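Local atomic coordinates of endoglucanase (Fervidobacterium pennivorans DSM 9078, PDB entry 6KDD), a protein that probably hydrolyses beta-glucosidic bonds, as a TIM-barrel endoglucanase of glycosyl hydrolase family 5 (cellulase A). Residues Phe139-Glu144 against Glu152-Leu157. Numbering follows the deposited sequence.
Sequences FEIYNE and EKWNEL
W154 reaches from helix 151-168 to I141 and Y142, at the C-terminal end of strand 137-140. Its CB leaves the helix toward these residues. CG lies anti to the backbone N and beside the carbonyl carbon (chi1 173°), which aims the indole at this pair. The five-membered ring comes next, and its NE1 hydrogen-bonds the backbone O of D177. That bond ties the buried N-H to the end of the neighbouring strand 174-177 and should limit rotation of the ring. The six-membered ring forms the tip. Its CH2 lies 3.7 Å from CG2 of I141, which comes in at the ring edge, near the indole plane. W154 CZ3 is farther from I141 CG2, at 4.1 Å. CB of Y142 approaches obliquely, 3.7 Å from W154 CH2 and 3.9 Å from W154 CZ3. Only the root of Y142 is used. Its phenol leads away, and its OH bonds to the backbone N of F105. No hydrogen bond joins the two segments; the contact is apolar, and all three residues are buried. An alanine in place of W154 would probably leave I141 CG2 and Y142 CB without their indole neighbour and the D177 carbonyl without this donor. I176 also packs on both I141 and W154. The strand 137-140, helix 151-168 and strand 174-177 form one right-handed beta-alpha-beta crossover of the eight-stranded TIM barrel, with the helix packed outside the strands.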
loop_
_atom_site.group_PDB
_atom_site.type_symbol
_atom_site.label_atom_id
_atom_site.label_comp_id
_atom_site.label_asym_id
_atom_site.label_seq_id
_atom_site.Cartn_x
_atom_site.Cartn_y
_atom_site.Cartn_z
ATOM N N PHE A 139 -2.617 1.475 -10.664
ATOM C CA PHE A 139 -3.491 0.433 -10.141
ATOM C C PHE A 139 -2.651 -0.574 -9.336
ATOM O O PHE A 139 -1.476 -0.783 -9.642
ATOM C CB PHE A 139 -4.170 -0.364 -11.254
ATOM C CG PHE A 139 -5.131 0.398 -12.121
ATOM C CD1 PHE A 139 -5.692 1.614 -11.710
ATOM C CD2 PHE A 139 -5.457 -0.098 -13.371
ATOM C CE1 PHE A 139 -6.572 2.324 -12.523
ATOM C CE2 PHE A 139 -6.336 0.617 -14.181
ATOM C CZ PHE A 139 -6.898 1.817 -13.760
ATOM N N GLU A 140 -3.245 -1.157 -8.279
ATOM C CA GLU A 140 -2.509 -2.149 -7.501
ATOM C C GLU A 140 -3.457 -3.329 -7.316
ATOM O O GLU A 140 -4.520 -3.209 -6.722
ATOM C CB GLU A 140 -1.999 -1.546 -6.180
ATOM C CG GLU A 140 -1.414 -2.613 -5.241
ATOM C CD GLU A 140 -1.044 -2.054 -3.870
ATOM O OE1 GLU A 140 -1.444 -0.900 -3.566
ATOM O OE2 GLU A 140 -0.334 -2.768 -3.102
ATOM N N ILE A 141 -3.112 -4.474 -7.912
ATOM C CA ILE A 141 -4.121 -5.527 -8.040
ATOM C C ILE A 141 -4.694 -5.956 -6.689
ATOM O O ILE A 141 -5.910 -6.042 -6.503
ATOM C CB ILE A 141 -3.527 -6.729 -8.812
ATOM C CG1 ILE A 141 -3.274 -6.300 -10.262
ATOM C CG2 ILE A 141 -4.475 -7.924 -8.710
ATOM C CD1 ILE A 141 -2.679 -7.370 -11.153
ATOM N N TYR A 142 -3.815 -6.336 -5.751
ATOM C CA TYR A 142 -4.365 -6.783 -4.483
ATOM C C TYR A 142 -3.351 -6.541 -3.354
ATOM O O TYR A 142 -2.184 -6.793 -3.542
ATOM C CB TYR A 142 -4.730 -8.271 -4.553
ATOM C CG TYR A 142 -5.482 -8.659 -3.319
ATOM C CD1 TYR A 142 -6.703 -8.066 -3.052
ATOM C CD2 TYR A 142 -4.917 -9.478 -2.354
ATOM C CE1 TYR A 142 -7.381 -8.320 -1.880
ATOM C CE2 TYR A 142 -5.620 -9.801 -1.202
ATOM C CZ TYR A 142 -6.828 -9.192 -0.956
ATOM O OH TYR A 142 -7.546 -9.462 0.162
ATOM N N ASN A 143 -3.834 -6.041 -2.218
ATOM C CA ASN A 143 -3.060 -5.768 -1.008
ATOM C C ASN A 143 -2.749 -7.091 -0.285
ATOM O O ASN A 143 -3.659 -7.833 0.021
ATOM C CB ASN A 143 -3.866 -4.870 -0.050
ATOM C CG ASN A 143 -3.148 -4.614 1.266
ATOM O OD1 ASN A 143 -3.569 -5.111 2.318
ATOM N ND2 ASN A 143 -2.054 -3.887 1.211
ATOM N N GLU A 144 -1.462 -7.379 -0.058
ATOM C CA GLU A 144 -1.035 -8.404 0.904
ATOM C C GLU A 144 -1.746 -9.735 0.657
ATOM O O GLU A 144 -2.523 -10.197 1.482
ATOM C CB GLU A 144 -1.325 -7.924 2.332
ATOM C CG GLU A 144 -0.372 -6.818 2.723
ATOM C CD GLU A 144 -0.558 -6.393 4.177
ATOM O OE1 GLU A 144 -1.327 -7.025 4.892
ATOM O OE2 GLU A 144 0.129 -5.475 4.580
ATOM N N GLU A 152 2.096 -19.478 -4.786
ATOM C CA GLU A 152 1.799 -20.294 -5.953
ATOM C C GLU A 152 0.511 -19.793 -6.605
ATOM O O GLU A 152 0.546 -19.444 -7.780
ATOM C CB GLU A 152 1.719 -21.780 -5.575
ATOM C CG GLU A 152 2.018 -22.708 -6.751
ATOM C CD GLU A 152 1.300 -24.052 -6.745
ATOM O OE1 GLU A 152 0.343 -24.207 -7.534
ATOM O OE2 GLU A 152 1.704 -24.948 -5.968
ATOM N N LYS A 153 -0.581 -19.722 -5.825
ATOM C CA LYS A 153 -1.886 -19.290 -6.296
ATOM C C LYS A 153 -1.884 -17.821 -6.744
ATOM O O LYS A 153 -2.609 -17.476 -7.676
ATOM C CB LYS A 153 -2.954 -19.540 -5.233
ATOM C CG LYS A 153 -3.200 -21.003 -4.907
ATOM C CD LYS A 153 -4.670 -21.319 -4.657
ATOM C CE LYS A 153 -4.954 -22.799 -4.456
ATOM N NZ LYS A 153 -4.985 -23.560 -5.732
ATOM N N TRP A 154 -1.033 -16.985 -6.130
ATOM C CA TRP A 154 -0.925 -15.569 -6.477
ATOM C C TRP A 154 -0.197 -15.392 -7.815
ATOM O O TRP A 154 -0.603 -14.565 -8.637
ATOM C CB TRP A 154 -0.284 -14.761 -5.325
ATOM C CG TRP A 154 0.026 -13.324 -5.615
ATOM C CD1 TRP A 154 1.251 -12.729 -5.584
ATOM C CD2 TRP A 154 -0.911 -12.286 -5.984
ATOM N NE1 TRP A 154 1.145 -11.400 -5.944
ATOM C CE2 TRP A 154 -0.176 -11.098 -6.146
ATOM C CE3 TRP A 154 -2.297 -12.248 -6.182
ATOM C CZ2 TRP A 154 -0.777 -9.884 -6.516
ATOM C CZ3 TRP A 154 -2.899 -11.048 -6.520
ATOM C CH2 TRP A 154 -2.141 -9.889 -6.689
ATOM N N ASN A 155 0.868 -16.183 -8.031
ATOM C CA ASN A 155 1.609 -16.212 -9.278
ATOM C C ASN A 155 0.694 -16.588 -10.438
ATOM O O ASN A 155 0.950 -16.161 -11.571
ATOM C CB ASN A 155 2.857 -17.103 -9.196
ATOM C CG ASN A 155 3.957 -16.484 -8.355
ATOM O OD1 ASN A 155 4.233 -15.286 -8.460
ATOM N ND2 ASN A 155 4.603 -17.293 -7.528
ATOM N N GLU A 156 -0.385 -17.326 -10.131
ATOM C CA GLU A 156 -1.327 -17.781 -11.142
ATOM C C GLU A 156 -2.397 -16.720 -11.393
ATOM O O GLU A 156 -2.724 -16.453 -12.551
ATOM C CB GLU A 156 -2.060 -19.053 -10.703
ATOM C CG GLU A 156 -1.254 -20.334 -10.842
ATOM C CD GLU A 156 -1.877 -21.490 -10.061
ATOM O OE1 GLU A 156 -3.126 -21.517 -9.933
ATOM O OE2 GLU A 156 -1.119 -22.351 -9.547
ATOM N N LEU A 157 -2.951 -16.155 -10.307
ATOM C CA LEU A 157 -4.058 -15.203 -10.364
ATOM C C LEU A 157 -3.640 -13.829 -10.913
ATOM O O LEU A 157 -4.300 -13.289 -11.804
ATOM C CB LEU A 157 -4.692 -15.097 -8.974
ATOM C CG LEU A 157 -5.804 -14.065 -8.822
ATOM C CD1 LEU A 157 -6.886 -14.242 -9.876
ATOM C CD2 LEU A 157 -6.409 -14.142 -7.438
#